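Local coordinates for alpha-actinin-like protein 1 (Schizosaccharomyces pombe, PDB 5BVR) that binds actin filaments through this tandem calponin-homology region and takes part in actin-ring formation and organisation, cytokinesis and septation, at residues A[27-32]-A[45-50]; A[126-131]-A[149-154]; A[140-145]-A[161-166]. All coordinates share one frame; numbering follows the deposited sequence.

Overall arrangement
Contact 1 belongs to the first calponin-homology domain, while contacts 2 and 3 share the second; the centre of contact 1 lies about 28 Å from that of contact 2 and about 36 Å from that of contact 3, on the other side of the chain's centre. Each contact sets a loop against a helix. Contact 1 is a surface contact, in which waters join an arginine to the helix beside a leucine-glutamine pair. Contact 2 is buried and apolar, a phenylalanine set against the early part of helix 127-138. Contact 3, partly buried, combines a tyrosine face on alanine with a tyrosine-histidine hydrogen bond. Contacts 2 and 3 use different parts of the loop between helices 127-138 and 159-168.

Contact 1 (A[27-32]-A[45-50]); sequences RDLPSV and LIQLLE
Leu29, in the loop after helix 11-25, and Gln47, on helix 43-53, mark the nearest approach of the two backbones, with their CA atoms 8.5 Å apart, a gap that side chains and water span. Leu29 lays both branches against Gln47. Its CD2 comes within 3.5 Å of Gln47 NE2, and CD1 meets the base of the same chain, 3.7 Å from Gln47 CB. The glutamine runs extended beyond CG (chi2 176°), which brings its aliphatic part and its amide to the fork of the leucine; this is van der Waals contact, even where the methyls meet polar amide atoms. Ile51, one helical turn on from Gln47, also touches Leu29, and Tyr60 packs on the glutamine. The loop starts at a Schellman motif that ends helix 11-25, with Asp28 at positive phi (53°) as the C-prime residue. Arg27 and Leu29, on either side of Asp28 in the chain, both direct their CB atoms toward helix 43-53, so the contact ties the end of the first long helix to the next one within the first of the two calponin-homology domains of the actin-binding region. Arg27 stretches out from CG to NE and places its guanidinium at Glu50, with NH1 3.9 Å from Glu50 CB. The charges stay beyond salt-bridge distance, Arg27 NH1 lying 4.4 Å from Glu50 OE1, and two waters fill the role of go-between. One accepts a weak bond from Arg27 NH1 and donates to Gln47 O and to Glu50 OE1, the latter at 2.9 Å. The second sits in the guanidinium plane, 3.0 Å from Arg27 NH2, and donates to Glu50 O. The other carboxylate oxygen of Glu50, OE2, is held by the backbone N of Leu57.

Contact 2 (A[126-131]-A[149-154]); sequences TAKEGL and QDFTRS
Phe151 carries its ring beside its own backbone N (chi1 -69°), pointing it at helix 127-138, where Lys128 and Leu131, each with CG opposite the backbone N (chi1 180° and -179°), receive it. The ring leads with CZ and CE2. Its CZ lies 3.7 Å from Leu131 CG, approached obliquely, with the leucine CD2 close by. Along the other side, CE2 meets Lys128 CG at 3.9 Å, and the carbonyl O of Lys128 lies at the ring edge, near its plane. The lysine chain slides past the ring in the opposite direction, and its NZ goes on to a salt bridge with Glu217. This plugs the loop before helix 159-168 onto the first turns of helix 127-138 in the second calponin-homology domain; Met221 of helix 217-234 touches both Phe151 and Lys128. With an alanine here in place of Phe151, a gap would probably open beside Leu131 and the lysine chain lose one of its apolar neighbours. Around Phe151 the loop is shaped by an Asx turn, in which Asp150 OD1 accepts from Thr152 N at 2.9 Å, above the carboxylate plane; the same oxygen also takes Ser154 N through its syn lone pair.

Contact 3 (A[140-145]-A[161-166]); sequences ANYHPE and FCALIH
Tyr142 and Ala163 supply the apolar part of this contact, with their CA atoms 7.0 Å apart, the nearest approach of the two backbones. The methyl of Ala163 sits over one face of the tyrosine ring in a CH-pi contact, its CB 3.6 Å from the ring centroid and 16° off the normal. It is shifted toward the rim, on the side of CD2, which lies 3.5 Å from Ala163 CB. Alanine is short enough for the aromatic face to come right down on the helix, and the phenol then reaches along to the next turn. The polar part is made there: Tyr142 OH and His166 ND1 are joined by a very short hydrogen bond of 2.5 Å, in which either partner could be the donor. His166 stands three residues beyond Ala163, on the same side of helix 159-168, and its CG lies opposite the backbone N (chi1 176°), which swings the imidazole toward the hydroxyl; the rotation about CB-CG then turns ND1 to it. As an aromatic pair, Tyr142 and His166 meet rim to rim, their centroids 5.8 Å apart and their planes at 89°, and neither ring lies over the face of the other. The helix belongs to the second calponin-homology domain, and the segment 140-145 lies early in the long loop that leads to it from helix 127-138; the tyrosine thus holds that part of the loop against the middle and second half of the helix. Just two residues past His166, His168 binds a zinc ion together with Asp235. Tyr175, from a loop farther along the chain, meets the Tyr142 ring edge-to-face and also touches Ala163, while Gln167 packs against the tyrosine from the helix itself.

Contact 1 (A[27-32]-A[45-50])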
ATOM      1  N   ARG A  27       1.838 -16.304  -2.548  1.00 38.98           N
ATOM      2  CA  ARG A  27       2.611 -17.547  -2.562  1.00 37.12           C
ATOM      3  C   ARG A  27       2.280 -18.426  -1.353  1.00 37.23           C
ATOM      4  O   ARG A  27       3.089 -19.260  -0.938  1.00 36.17           O
ATOM      5  CB  ARG A  27       4.102 -17.234  -2.592  1.00 36.81           C
ATOM      6  CG  ARG A  27       4.508 -16.396  -3.785  1.00 39.93           C
ATOM      7  CD  ARG A  27       6.014 -16.211  -3.852  1.00 46.88           C
ATOM      8  NE  ARG A  27       6.412 -15.506  -5.070  1.00 52.75           N
ATOM      9  CZ  ARG A  27       7.669 -15.216  -5.402  1.00 54.19           C
ATOM     10  NH1 ARG A  27       8.675 -15.561  -4.606  1.00 47.03           N
ATOM     11  NH2 ARG A  27       7.919 -14.577  -6.539  1.00 61.25           N
ATOM     12  N   ASP A  28       1.082 -18.234  -0.804  1.00 38.41           N
ATOM     13  CA  ASP A  28       0.594 -19.044   0.311  1.00 45.14           C
ATOM     14  C   ASP A  28       1.568 -19.067   1.476  1.00 41.15           C
ATOM     15  O   ASP A  28       1.708 -20.087   2.160  1.00 37.14           O
ATOM     16  CB  ASP A  28       0.331 -20.490  -0.140  1.00 55.85           C
ATOM     17  CG  ASP A  28      -0.784 -20.596  -1.160  1.00 63.51           C
ATOM     18  OD1 ASP A  28      -1.555 -19.627  -1.324  1.00 62.98           O
ATOM     19  OD2 ASP A  28      -0.901 -21.669  -1.789  1.00 71.29           O
ATOM     20  N   LEU A  29       2.256 -17.951   1.694  1.00 34.38           N
ATOM     21  CA  LEU A  29       3.211 -17.852   2.793  1.00 34.61           C
ATOM     22  C   LEU A  29       2.487 -17.416   4.063  1.00 34.17           C
ATOM     23  O   LEU A  29       1.404 -16.838   3.978  1.00 32.53           O
ATOM     24  CB  LEU A  29       4.337 -16.873   2.438  1.00 31.05           C
ATOM     25  CG  LEU A  29       5.294 -17.365   1.345  1.00 27.81           C
ATOM     26  CD1 LEU A  29       6.240 -16.274   0.880  1.00 25.02           C
ATOM     27  CD2 LEU A  29       6.108 -18.544   1.874  1.00 29.04           C
ATOM     28  N   PRO A  30       3.077 -17.696   5.237  1.00 32.83           N
ATOM     29  CA  PRO A  30       2.444 -17.279   6.493  1.00 37.28           C
ATOM     30  C   PRO A  30       2.346 -15.764   6.562  1.00 36.30           C
ATOM     31  O   PRO A  30       3.185 -15.085   5.983  1.00 30.24           O
ATOM     32  CB  PRO A  30       3.392 -17.805   7.575  1.00 37.34           C
ATOM     33  CG  PRO A  30       4.674 -18.124   6.879  1.00 44.29           C
ATOM     34  CD  PRO A  30       4.315 -18.458   5.468  1.00 37.70           C
ATOM     35  N   SER A  31       1.329 -15.260   7.249  1.00 29.03           N
ATOM     36  CA  SER A  31       1.115 -13.819   7.354  1.00 28.14           C
ATOM     37  C   SER A  31       1.890 -13.128   8.471  1.00 24.73           C
ATOM     38  O   SER A  31       2.369 -13.730   9.434  1.00 28.66           O
ATOM     39  CB  SER A  31      -0.372 -13.527   7.549  1.00 33.23           C
ATOM     40  OG  SER A  31      -1.138 -14.005   6.460  1.00 36.82           O
ATOM     41  N   VAL A  32       1.994 -11.819   8.303  1.00 20.49           N
ATOM     42  CA  VAL A  32       2.453 -10.927   9.338  1.00 21.60           C
ATOM     43  C   VAL A  32       1.233 -10.563  10.184  1.00 20.73           C
ATOM     44  O   VAL A  32       0.199 -10.177   9.638  1.00 23.60           O
ATOM     45  CB  VAL A  32       3.018  -9.630   8.724  1.00 21.25           C
ATOM     46  CG1 VAL A  32       3.364  -8.595   9.811  1.00 23.52           C
ATOM     47  CG2 VAL A  32       4.241  -9.949   7.867  1.00 24.51           C
ATOM     48  N   LEU A  45      10.763 -10.883   5.359  1.00 18.52           N
ATOM     49  CA  LEU A  45      11.317  -9.773   4.596  1.00 18.03           C
ATOM     50  C   LEU A  45      12.003 -10.283   3.326  1.00 16.59           C
ATOM     51  O   LEU A  45      11.783  -9.777   2.236  1.00 17.96           O
ATOM     52  CB  LEU A  45      12.282  -8.973   5.457  1.00 20.81           C
ATOM     53  CG  LEU A  45      12.883  -7.706   4.881  1.00 19.52           C
ATOM     54  CD1 LEU A  45      11.774  -6.766   4.411  1.00 22.33           C
ATOM     55  CD2 LEU A  45      13.763  -7.046   5.948  1.00 23.26           C
ATOM     56  N   ILE A  46      12.821 -11.317   3.443  1.00 16.89           N
ATOM     57  CA  ILE A  46      13.443 -11.879   2.254  1.00 18.66           C
ATOM     58  C   ILE A  46      12.400 -12.353   1.259  1.00 19.08           C
ATOM     59  O   ILE A  46      12.493 -12.054   0.062  1.00 20.72           O
ATOM     60  CB  ILE A  46      14.371 -13.026   2.633  1.00 18.13           C
ATOM     61  CG1 ILE A  46      15.618 -12.462   3.314  1.00 18.06           C
ATOM     62  CG2 ILE A  46      14.763 -13.882   1.396  1.00 21.01           C
ATOM     63  CD1 ILE A  46      16.463 -13.529   4.021  1.00 18.56           C
ATOM     64  N   GLN A  47      11.409 -13.090   1.745  1.00 20.48           N
ATOM     65  CA  GLN A  47      10.364 -13.591   0.869  1.00 22.94           C
ATOM     66  C   GLN A  47       9.580 -12.445   0.218  1.00 20.33           C
ATOM     67  O   GLN A  47       9.295 -12.502  -0.985  1.00 22.67           O
ATOM     68  CB  GLN A  47       9.449 -14.550   1.626  1.00 22.72           C
ATOM     69  CG  GLN A  47      10.186 -15.835   2.029  1.00 21.98           C
ATOM     70  CD  GLN A  47       9.358 -16.791   2.875  1.00 31.32           C
ATOM     71  OE1 GLN A  47       8.582 -16.384   3.733  1.00 33.97           O
ATOM     72  NE2 GLN A  47       9.530 -18.078   2.627  1.00 44.94           N
ATOM     73  N   LEU A  48       9.231 -11.415   0.980  1.00 18.22           N
ATOM     74  CA  LEU A  48       8.598 -10.226   0.399  1.00 16.87           C
ATOM     75  C   LEU A  48       9.422  -9.678  -0.770  1.00 20.52           C
ATOM     76  O   LEU A  48       8.893  -9.404  -1.856  1.00 21.23           O
ATOM     77  CB  LEU A  48       8.404  -9.120   1.444  1.00 18.86           C
ATOM     78  CG  LEU A  48       7.802  -7.820   0.893  1.00 18.77           C
ATOM     79  CD1 LEU A  48       6.349  -8.007   0.502  1.00 21.10           C
ATOM     80  CD2 LEU A  48       7.944  -6.710   1.917  1.00 20.17           C
ATOM     81  N   LEU A  49      10.724  -9.526  -0.558  1.00 18.56           N
ATOM     82  CA  LEU A  49      11.600  -8.939  -1.560  1.00 19.95           C
ATOM     83  C   LEU A  49      11.648  -9.784  -2.832  1.00 21.98           C
ATOM     84  O   LEU A  49      11.652  -9.247  -3.936  1.00 24.25           O
ATOM     85  CB  LEU A  49      12.999  -8.724  -0.991  1.00 19.73           C
ATOM     86  CG  LEU A  49      13.072  -7.640   0.080  1.00 18.33           C
ATOM     87  CD1 LEU A  49      14.406  -7.722   0.836  1.00 19.27           C
ATOM     88  CD2 LEU A  49      12.885  -6.237  -0.511  1.00 19.61           C
ATOM     89  N   GLU A  50      11.650 -11.101  -2.683  1.00 18.50           N
ATOM     90  CA  GLU A  50      11.632 -11.980  -3.849  1.00 23.61           C
ATOM     91  C   GLU A  50      10.363 -11.741  -4.662  1.00 25.49           C
ATOM     92  O   GLU A  50      10.401 -11.704  -5.892  1.00 26.06           O
ATOM     93  CB  GLU A  50      11.729 -13.442  -3.419  1.00 21.96           C
ATOM     94  CG  GLU A  50      13.122 -13.822  -2.931  1.00 27.41           C
ATOM     95  CD  GLU A  50      13.270 -15.289  -2.587  1.00 34.52           C
ATOM     96  OE1 GLU A  50      12.284 -15.900  -2.108  1.00 30.12           O
ATOM     97  OE2 GLU A  50      14.386 -15.827  -2.788  1.00 32.53           O
TER
HETATM   98  O   HOH W   1       9.466 -15.670  -1.571  1.00 39.34           O
HETATM   99  O   HOH W   2      10.844 -14.603  -7.073  1.00 40.54           O

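Contact 2 (A[126-131]-A[149-154])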
ATOM      1  N   THR A 126       5.831  10.460 -13.059  1.00 19.52           N
ATOM      2  CA  THR A 126       6.001   9.136 -12.460  1.00 19.58           C
ATOM      3  C   THR A 126       5.798   9.181 -10.965  1.00 18.86           C
ATOM      4  O   THR A 126       5.778  10.254 -10.349  1.00 18.32           O
ATOM      5  CB  THR A 126       7.391   8.537 -12.740  1.00 20.68           C
ATOM      6  OG1 THR A 126       8.386   9.348 -12.123  1.00 23.55           O
ATOM      7  CG2 THR A 126       7.666   8.465 -14.221  1.00 23.85           C
ATOM      8  N   ALA A 127       5.684   7.999 -10.376  1.00 17.54           N
ATOM      9  CA  ALA A 127       5.648   7.863  -8.926  1.00 15.50           C
ATOM     10  C   ALA A 127       4.515   8.678  -8.289  1.00 18.13           C
ATOM     11  O   ALA A 127       3.395   8.681  -8.801  1.00 16.41           O
ATOM     12  CB  ALA A 127       7.022   8.212  -8.334  1.00 17.94           C
ATOM     13  N   LYS A 128       4.790   9.377  -7.187  1.00 17.26           N
ATOM     14  CA  LYS A 128       3.723  10.072  -6.476  1.00 16.22           C
ATOM     15  C   LYS A 128       3.029  11.097  -7.381  1.00 16.38           C
ATOM     16  O   LYS A 128       1.806  11.171  -7.406  1.00 16.90           O
ATOM     17  CB  LYS A 128       4.271  10.747  -5.225  1.00 16.43           C
ATOM     18  CG  LYS A 128       3.222  11.493  -4.442  1.00 17.60           C
ATOM     19  CD  LYS A 128       3.845  12.077  -3.177  1.00 19.04           C
ATOM     20  CE  LYS A 128       2.799  12.659  -2.278  1.00 19.98           C
ATOM     21  NZ  LYS A 128       3.456  13.180  -1.039  1.00 21.09           N
ATOM     22  N   GLU A 129       3.824  11.860  -8.127  1.00 17.87           N
ATOM     23  CA  GLU A 129       3.282  12.895  -9.019  1.00 17.52           C
ATOM     24  C   GLU A 129       2.386  12.259 -10.056  1.00 18.58           C
ATOM     25  O   GLU A 129       1.331  12.787 -10.405  1.00 17.41           O
ATOM     26  CB  GLU A 129       4.422  13.597  -9.755  1.00 23.07           C
ATOM     27  CG  GLU A 129       5.189  14.564  -8.921  1.00 29.70           C
ATOM     28  CD  GLU A 129       6.163  15.396  -9.731  1.00 22.29           C
ATOM     29  OE1 GLU A 129       6.514  15.009 -10.880  1.00 24.45           O
ATOM     30  OE2 GLU A 129       6.585  16.442  -9.210  1.00 36.32           O
ATOM     31  N   GLY A 130       2.852  11.142 -10.604  1.00 17.10           N
ATOM     32  CA  GLY A 130       2.104  10.401 -11.587  1.00 15.52           C
ATOM     33  C   GLY A 130       0.789   9.889 -11.085  1.00 16.81           C
ATOM     34  O   GLY A 130      -0.240  10.020 -11.754  1.00 16.57           O
ATOM     35  N   LEU A 131       0.817   9.314  -9.888  1.00 15.01           N
ATOM     36  CA  LEU A 131      -0.399   8.785  -9.302  1.00 12.98           C
ATOM     37  C   LEU A 131      -1.397   9.901  -9.017  1.00 16.35           C
ATOM     38  O   LEU A 131      -2.584   9.757  -9.302  1.00 15.79           O
ATOM     39  CB  LEU A 131      -0.059   8.006  -8.036  1.00 14.27           C
ATOM     40  CG  LEU A 131      -1.273   7.382  -7.342  1.00 16.21           C
ATOM     41  CD1 LEU A 131      -2.018   6.403  -8.257  1.00 16.12           C
ATOM     42  CD2 LEU A 131      -0.859   6.688  -6.051  1.00 15.79           C
ATOM     43  N   GLN A 149      -6.452  16.971  -4.677  1.00 16.26           N
ATOM     44  CA  GLN A 149      -5.337  17.899  -4.583  1.00 18.42           C
ATOM     45  C   GLN A 149      -4.180  17.321  -3.769  1.00 16.09           C
ATOM     46  O   GLN A 149      -3.115  17.950  -3.682  1.00 19.29           O
ATOM     47  CB  GLN A 149      -5.793  19.203  -3.927  1.00 21.59           C
ATOM     48  CG  GLN A 149      -6.709  20.035  -4.805  1.00 23.70           C
ATOM     49  CD  GLN A 149      -6.075  20.375  -6.151  1.00 42.74           C
ATOM     50  OE1 GLN A 149      -4.870  20.619  -6.236  1.00 43.87           O
ATOM     51  NE2 GLN A 149      -6.884  20.380  -7.211  1.00 43.73           N
ATOM     52  N   ASP A 150      -4.391  16.131  -3.190  1.00 15.61           N
ATOM     53  CA  ASP A 150      -3.452  15.512  -2.276  1.00 15.73           C
ATOM     54  C   ASP A 150      -3.857  14.073  -2.034  1.00 16.56           C
ATOM     55  O   ASP A 150      -4.810  13.593  -2.636  1.00 14.49           O
ATOM     56  CB  ASP A 150      -3.455  16.291  -0.962  1.00 15.32           C
ATOM     57  CG  ASP A 150      -4.839  16.426  -0.398  1.00 17.23           C
ATOM     58  OD1 ASP A 150      -5.574  15.420  -0.323  1.00 15.74           O
ATOM     59  OD2 ASP A 150      -5.225  17.585  -0.101  1.00 25.38           O
ATOM     60  N   PHE A 151      -3.097  13.388  -1.186  1.00 15.46           N
ATOM     61  CA  PHE A 151      -3.433  12.050  -0.732  1.00 14.04           C
ATOM     62  C   PHE A 151      -3.856  12.033   0.732  1.00 15.09           C
ATOM     63  O   PHE A 151      -3.593  11.076   1.469  1.00 15.74           O
ATOM     64  CB  PHE A 151      -2.247  11.108  -0.967  1.00 15.42           C
ATOM     65  CG  PHE A 151      -1.984  10.833  -2.431  1.00 15.25           C
ATOM     66  CD1 PHE A 151      -2.856  10.068  -3.146  1.00 15.53           C
ATOM     67  CD2 PHE A 151      -0.872  11.334  -3.062  1.00 14.90           C
ATOM     68  CE1 PHE A 151      -2.631   9.800  -4.496  1.00 17.44           C
ATOM     69  CE2 PHE A 151      -0.637  11.076  -4.400  1.00 15.61           C
ATOM     70  CZ  PHE A 151      -1.521  10.309  -5.113  1.00 15.56           C
ATOM     71  N   THR A 152      -4.528  13.105   1.140  1.00 14.82           N
ATOM     72  CA  THR A 152      -5.053  13.208   2.498  1.00 15.77           C
ATOM     73  C   THR A 152      -6.517  13.679   2.474  1.00 13.92           C
ATOM     74  O   THR A 152      -7.429  12.871   2.278  1.00 15.35           O
ATOM     75  CB  THR A 152      -4.154  14.116   3.377  1.00 17.00           C
ATOM     76  OG1 THR A 152      -3.966  15.380   2.741  1.00 18.78           O
ATOM     77  CG2 THR A 152      -2.779  13.447   3.593  1.00 17.17           C
ATOM     78  N   ARG A 153      -6.724  14.975   2.655  1.00 15.39           N
ATOM     79  CA  ARG A 153      -8.047  15.520   2.859  1.00 15.98           C
ATOM     80  C   ARG A 153      -8.958  15.384   1.658  1.00 16.88           C
ATOM     81  O   ARG A 153     -10.173  15.427   1.821  1.00 16.77           O
ATOM     82  CB  ARG A 153      -7.931  16.986   3.277  1.00 19.40           C
ATOM     83  CG  ARG A 153      -6.790  17.200   4.270  1.00 29.37           C
ATOM     84  CD  ARG A 153      -7.062  18.234   5.271  1.00 39.48           C
ATOM     85  NE  ARG A 153      -8.219  17.873   6.064  1.00 37.13           N
ATOM     86  CZ  ARG A 153      -8.791  18.700   6.919  1.00 40.21           C
ATOM     87  NH1 ARG A 153      -8.320  19.935   7.060  1.00 52.28           N
ATOM     88  NH2 ARG A 153      -9.840  18.302   7.611  1.00 35.72           N
ATOM     89  N   SER A 154      -8.391  15.222   0.463  1.00 14.90           N
ATOM     90  CA  SER A 154      -9.209  15.060  -0.742  1.00 14.40           C
ATOM     91  C   SER A 154      -9.981  13.746  -0.783  1.00 15.49           C
ATOM     92  O   SER A 154     -10.817  13.562  -1.656  1.00 15.26           O
ATOM     93  CB  SER A 154      -8.337  15.101  -2.011  1.00 16.49           C
ATOM     94  OG  SER A 154      -7.608  16.295  -2.107  1.00 19.85           O
TER

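Contact 3 (A[140-145]-A[161-166])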
ATOM      1  N   ALA A 140     -11.734  14.203 -13.458  1.00 20.18           N
ATOM      2  CA  ALA A 140     -11.952  15.501 -14.098  1.00 21.55           C
ATOM      3  C   ALA A 140     -13.421  15.863 -14.250  1.00 25.55           C
ATOM      4  O   ALA A 140     -13.774  17.035 -14.155  1.00 29.83           O
ATOM      5  CB  ALA A 140     -11.283  15.500 -15.450  1.00 24.52           C
ATOM      6  N   ASN A 141     -14.274  14.878 -14.497  1.00 20.81           N
ATOM      7  CA  ASN A 141     -15.685  15.184 -14.736  1.00 25.06           C
ATOM      8  C   ASN A 141     -16.555  15.293 -13.488  1.00 22.79           C
ATOM      9  O   ASN A 141     -17.784  15.424 -13.598  1.00 27.04           O
ATOM     10  CB  ASN A 141     -16.281  14.154 -15.677  1.00 29.26           C
ATOM     11  CG  ASN A 141     -15.682  14.236 -17.069  1.00 35.20           C
ATOM     12  OD1 ASN A 141     -15.316  15.316 -17.532  1.00 37.51           O
ATOM     13  ND2 ASN A 141     -15.568  13.099 -17.731  1.00 34.64           N
ATOM     14  N   TYR A 142     -15.927  15.282 -12.312  1.00 19.45           N
ATOM     15  CA  TYR A 142     -16.639  15.215 -11.032  1.00 20.75           C
ATOM     16  C   TYR A 142     -16.472  16.478 -10.187  1.00 21.55           C
ATOM     17  O   TYR A 142     -16.831  16.494  -9.012  1.00 22.47           O
ATOM     18  CB  TYR A 142     -16.197  13.957 -10.255  1.00 19.77           C
ATOM     19  CG  TYR A 142     -16.557  12.686 -10.975  1.00 18.61           C
ATOM     20  CD1 TYR A 142     -15.781  12.213 -12.028  1.00 20.52           C
ATOM     21  CD2 TYR A 142     -17.689  11.957 -10.625  1.00 21.73           C
ATOM     22  CE1 TYR A 142     -16.124  11.069 -12.698  1.00 18.65           C
ATOM     23  CE2 TYR A 142     -18.037  10.812 -11.295  1.00 20.27           C
ATOM     24  CZ  TYR A 142     -17.243  10.360 -12.327  1.00 19.43           C
ATOM     25  OH  TYR A 142     -17.603   9.212 -13.023  1.00 23.53           O
ATOM     26  N   HIS A 143     -15.936  17.525 -10.796  1.00 21.61           N
ATOM     27  CA  HIS A 143     -15.872  18.818 -10.142  1.00 21.43           C
ATOM     28  C   HIS A 143     -17.263  19.437 -10.109  1.00 24.44           C
ATOM     29  O   HIS A 143     -18.045  19.261 -11.046  1.00 26.31           O
ATOM     30  CB  HIS A 143     -14.905  19.739 -10.875  1.00 24.99           C
ATOM     31  CG  HIS A 143     -13.488  19.275 -10.802  1.00 38.38           C
ATOM     32  ND1 HIS A 143     -12.688  19.508  -9.702  1.00 51.67           N
ATOM     33  CD2 HIS A 143     -12.736  18.555 -11.666  1.00 42.36           C
ATOM     34  CE1 HIS A 143     -11.500  18.966  -9.901  1.00 43.13           C
ATOM     35  NE2 HIS A 143     -11.503  18.382 -11.087  1.00 35.31           N
ATOM     36  N   PRO A 144     -17.562  20.218  -9.062  1.00 24.08           N
ATOM     37  CA  PRO A 144     -16.669  20.638  -7.979  1.00 22.12           C
ATOM     38  C   PRO A 144     -16.622  19.744  -6.747  1.00 21.34           C
ATOM     39  O   PRO A 144     -15.761  19.967  -5.895  1.00 24.19           O
ATOM     40  CB  PRO A 144     -17.250  21.988  -7.584  1.00 25.98           C
ATOM     41  CG  PRO A 144     -18.718  21.806  -7.808  1.00 27.07           C
ATOM     42  CD  PRO A 144     -18.847  20.944  -9.018  1.00 30.56           C
ATOM     43  N   GLU A 145     -17.526  18.775  -6.625  1.00 21.94           N
ATOM     44  CA  GLU A 145     -17.614  17.985  -5.395  1.00 20.85           C
ATOM     45  C   GLU A 145     -16.382  17.129  -5.145  1.00 20.55           C
ATOM     46  O   GLU A 145     -15.989  16.912  -3.997  1.00 24.01           O
ATOM     47  CB  GLU A 145     -18.848  17.088  -5.418  1.00 31.95           C
ATOM     48  CG  GLU A 145     -20.160  17.844  -5.326  1.00 38.53           C
ATOM     49  CD  GLU A 145     -20.818  18.041  -6.681  1.00 50.88           C
ATOM     50  OE1 GLU A 145     -20.092  18.171  -7.693  1.00 44.77           O
ATOM     51  OE2 GLU A 145     -22.069  18.058  -6.730  1.00 54.81           O
ATOM     52  N   PHE A 161     -13.124   8.173  -4.164  1.00 14.55           N
ATOM     53  CA  PHE A 161     -13.108   6.732  -4.370  1.00 14.98           C
ATOM     54  C   PHE A 161     -14.306   6.317  -5.221  1.00 16.13           C
ATOM     55  O   PHE A 161     -14.149   5.537  -6.167  1.00 17.32           O
ATOM     56  CB  PHE A 161     -13.120   5.938  -3.061  1.00 15.60           C
ATOM     57  CG  PHE A 161     -11.835   6.016  -2.284  1.00 14.76           C
ATOM     58  CD1 PHE A 161     -10.675   5.462  -2.777  1.00 16.56           C
ATOM     59  CD2 PHE A 161     -11.804   6.605  -1.033  1.00 18.30           C
ATOM     60  CE1 PHE A 161      -9.480   5.501  -2.050  1.00 17.22           C
ATOM     61  CE2 PHE A 161     -10.603   6.632  -0.293  1.00 16.59           C
ATOM     62  CZ  PHE A 161      -9.457   6.094  -0.824  1.00 16.47           C
ATOM     63  N   CYS A 162     -15.486   6.830  -4.892  1.00 15.89           N
ATOM     64  CA  CYS A 162     -16.684   6.478  -5.658  1.00 15.83           C
ATOM     65  C   CYS A 162     -16.586   6.939  -7.103  1.00 17.89           C
ATOM     66  O   CYS A 162     -16.988   6.204  -8.015  1.00 19.01           O
ATOM     67  CB  CYS A 162     -17.948   7.050  -5.028  1.00 20.75           C
ATOM     68  SG  CYS A 162     -18.423   6.244  -3.467  1.00 18.67           S
ATOM     69  N   ALA A 163     -16.032   8.129  -7.327  1.00 17.37           N
ATOM     70  CA  ALA A 163     -15.925   8.678  -8.679  1.00 18.48           C
ATOM     71  C   ALA A 163     -14.940   7.853  -9.492  1.00 17.60           C
ATOM     72  O   ALA A 163     -15.183   7.595 -10.679  1.00 17.90           O
ATOM     73  CB  ALA A 163     -15.481  10.114  -8.637  1.00 18.42           C
ATOM     74  N   LEU A 164     -13.830   7.437  -8.877  1.00 15.16           N
ATOM     75  CA  LEU A 164     -12.861   6.618  -9.603  1.00 15.08           C
ATOM     76  C   LEU A 164     -13.510   5.344 -10.101  1.00 19.73           C
ATOM     77  O   LEU A 164     -13.297   4.942 -11.230  1.00 18.86           O
ATOM     78  CB  LEU A 164     -11.673   6.281  -8.710  1.00 15.18           C
ATOM     79  CG  LEU A 164     -10.583   7.333  -8.558  1.00 16.84           C
ATOM     80  CD1 LEU A 164      -9.537   6.835  -7.557  1.00 19.45           C
ATOM     81  CD2 LEU A 164      -9.913   7.661  -9.868  1.00 20.30           C
ATOM     82  N   ILE A 165     -14.293   4.699  -9.244  1.00 16.06           N
ATOM     83  CA  ILE A 165     -14.959   3.457  -9.605  1.00 18.19           C
ATOM     84  C   ILE A 165     -15.997   3.718 -10.694  1.00 18.47           C
ATOM     85  O   ILE A 165     -16.040   3.011 -11.709  1.00 20.33           O
ATOM     86  CB  ILE A 165     -15.629   2.812  -8.389  1.00 19.16           C
ATOM     87  CG1 ILE A 165     -14.542   2.354  -7.411  1.00 19.93           C
ATOM     88  CG2 ILE A 165     -16.478   1.622  -8.810  1.00 23.28           C
ATOM     89  CD1 ILE A 165     -15.079   1.923  -6.076  1.00 22.64           C
ATOM     90  N   HIS A 166     -16.833   4.723 -10.484  1.00 19.35           N
ATOM     91  CA  HIS A 166     -17.875   5.032 -11.452  1.00 19.84           C
ATOM     92  C   HIS A 166     -17.331   5.321 -12.860  1.00 20.44           C
ATOM     93  O   HIS A 166     -17.900   4.850 -13.869  1.00 21.96           O
ATOM     94  CB  HIS A 166     -18.715   6.215 -10.957  1.00 20.18           C
ATOM     95  CG  HIS A 166     -19.748   6.673 -11.925  1.00 22.59           C
ATOM     96  ND1 HIS A 166     -19.656   7.883 -12.576  1.00 23.49           N
ATOM     97  CD2 HIS A 166     -20.896   6.097 -12.350  1.00 26.15           C
ATOM     98  CE1 HIS A 166     -20.706   8.028 -13.370  1.00 27.33           C
ATOM     99  NE2 HIS A 166     -21.483   6.968 -13.235  1.00 27.36           N
TER